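Local coordinates for CdiI immunity protein (Cupriavidus taiwanensis, PDB 5T87), which probably protects its host cell from contact-dependent growth inhibition by binding the CdiA toxin and blocking its activity, at the interface of chains A and B. Numbering follows the deposited sequence. Chains: chain A, CdiI immunity protein; chain B, CdiA toxin.

The interface of chains A and B. Residues chain A 33, 37, 65, 68, 72; chain B 38, 46, 48.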
loop_
_atom_site.group_PDB
_atom_site.type_symbol
_atom_site.label_atom_id
_atom_site.label_comp_id
_atom_site.label_asym_id
_atom_site.label_seq_id
_atom_site.Cartn_x
_atom_site.Cartn_y
_atom_site.Cartn_z
ATOM N N LEU A 33 5.242 6.204 3.838
ATOM C CA LEU A 33 4.430 6.528 2.671
ATOM C C LEU A 33 5.092 7.521 1.724
ATOM O O LEU A 33 4.914 7.410 0.511
ATOM C CB LEU A 33 3.060 7.020 3.083
ATOM C CG LEU A 33 2.121 5.906 3.528
ATOM C CD1 LEU A 33 0.921 6.540 4.229
ATOM C CD2 LEU A 33 1.686 5.020 2.357
ATOM N N TYR A 37 5.450 6.515 -2.168
ATOM C CA TYR A 37 4.812 7.282 -3.248
ATOM C C TYR A 37 5.763 8.140 -4.068
ATOM O O TYR A 37 5.486 8.385 -5.241
ATOM C CB TYR A 37 3.672 8.198 -2.700
ATOM C CG TYR A 37 2.306 7.548 -2.567
ATOM C CD1 TYR A 37 2.186 6.237 -2.119
ATOM C CD2 TYR A 37 1.122 8.263 -2.846
ATOM C CE1 TYR A 37 0.948 5.636 -1.980
ATOM C CE2 TYR A 37 -0.136 7.669 -2.689
ATOM C CZ TYR A 37 -0.211 6.343 -2.259
ATOM O OH TYR A 37 -1.391 5.650 -2.102
ATOM N N LEU A 65 2.383 -1.708 7.662
ATOM C CA LEU A 65 2.340 -0.597 6.714
ATOM C C LEU A 65 3.595 -0.567 5.811
ATOM O O LEU A 65 3.512 -0.356 4.584
ATOM C CB LEU A 65 2.178 0.736 7.455
ATOM C CG LEU A 65 2.246 1.984 6.564
ATOM C CD1 LEU A 65 1.166 1.936 5.507
ATOM C CD2 LEU A 65 2.161 3.266 7.366
ATOM N N THR A 68 3.242 -3.064 3.096
ATOM C CA THR A 68 2.336 -2.481 2.113
ATOM C C THR A 68 3.065 -1.437 1.262
ATOM O O THR A 68 2.911 -1.413 0.042
ATOM C CB THR A 68 1.074 -1.909 2.818
ATOM O OG1 THR A 68 0.219 -2.998 3.175
ATOM C CG2 THR A 68 0.287 -0.940 1.937
ATOM N N HIS A 72 3.912 -0.833 -2.775
ATOM C CA HIS A 72 3.775 0.385 -3.561
ATOM C C HIS A 72 5.002 0.651 -4.390
ATOM O O HIS A 72 4.877 0.998 -5.570
ATOM C CB HIS A 72 3.487 1.599 -2.677
ATOM C CG HIS A 72 2.180 1.520 -1.974
ATOM N ND1 HIS A 72 1.041 1.037 -2.579
ATOM C CD2 HIS A 72 1.823 1.855 -0.714
ATOM C CE1 HIS A 72 0.035 1.081 -1.725
ATOM N NE2 HIS A 72 0.486 1.567 -0.583
ATOM N N ASP B 38 -5.590 1.524 1.014
ATOM C CA ASP B 38 -4.910 0.744 2.048
ATOM C C ASP B 38 -4.876 1.518 3.345
ATOM O O ASP B 38 -4.840 2.747 3.340
ATOM C CB ASP B 38 -3.478 0.443 1.622
ATOM C CG ASP B 38 -3.410 -0.330 0.332
ATOM O OD1 ASP B 38 -3.688 -1.549 0.375
ATOM O OD2 ASP B 38 -3.108 0.289 -0.722
ATOM N N HIS B 46 -4.868 5.655 2.571
ATOM C CA HIS B 46 -4.288 6.272 1.343
ATOM C C HIS B 46 -4.727 5.475 0.114
ATOM O O HIS B 46 -5.232 4.358 0.243
ATOM C CB HIS B 46 -2.754 6.312 1.379
ATOM C CG HIS B 46 -2.131 4.990 1.700
ATOM N ND1 HIS B 46 -1.848 4.607 2.992
ATOM C CD2 HIS B 46 -1.788 3.943 0.913
ATOM C CE1 HIS B 46 -1.330 3.394 2.988
ATOM N NE2 HIS B 46 -1.278 2.972 1.740
ATOM N N HIS B 48 -4.487 4.804 -4.533
ATOM C CA HIS B 48 -3.899 4.978 -5.863
ATOM C C HIS B 48 -4.851 4.530 -6.951
ATOM O O HIS B 48 -5.739 3.706 -6.711
ATOM C CB HIS B 48 -2.552 4.237 -5.985
ATOM C CG HIS B 48 -2.646 2.759 -5.772
ATOM N ND1 HIS B 48 -2.433 2.172 -4.545
ATOM C CD2 HIS B 48 -2.925 1.749 -6.628
ATOM C CE1 HIS B 48 -2.584 0.865 -4.650
ATOM N NE2 HIS B 48 -2.889 0.583 -5.902
#
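B:His46 and A:His72 meet through their NE2 atoms, 3.2 Å apart, in a hydrogen bond bent to 154° at the hydrogen. Which nitrogen donates cannot be told from the coordinates. The two imidazoles reach towards each other from the two chains and pair edge to face, planes 80° apart, offset so that the NE2 corners touch. This is a toxin–immunity protein interface: strands 34-41 and 44-50 of the toxin face helices 25-38 and 60-76 of CdiI.

With chi1 at 51°, B:His46 CG is wedged between the backbone N and C, and chi2 then turns one ring face to A:Leu33. A:Leu33 lays its CD2 methyl over the centre of that face, 3.5 Å from the centroid. The carbonyl O of B:Asp38 lies over the opposite face, near the rim. The imidazole is thus sandwiched, which should limit its tilting. A:Leu65 CD1 adds a looser contact at B:His46 CE1, 3.8 Å away. A:Tyr37 OH, the phenol oxygen, sits beyond the CD2 edge, tilted towards the A:Leu33 face, 3.5 Å from B:His46 CD2.

The A:His72 ring runs between A:Thr68 O on one face and A:Tyr37 CE1 on the other. Its ND1–CE1 side comes in steeply, above and just outside the ND1–CE1 rim of B:His48, with the two CE1 atoms 3.9 Å apart. The methyl A:Thr68 CG2 packs 4.0 Å from B:Asp38 CB. B:Asp38 OD2 lies in the A:His72 ring plane at its edge, 3.4 Å from A:His72 CE1.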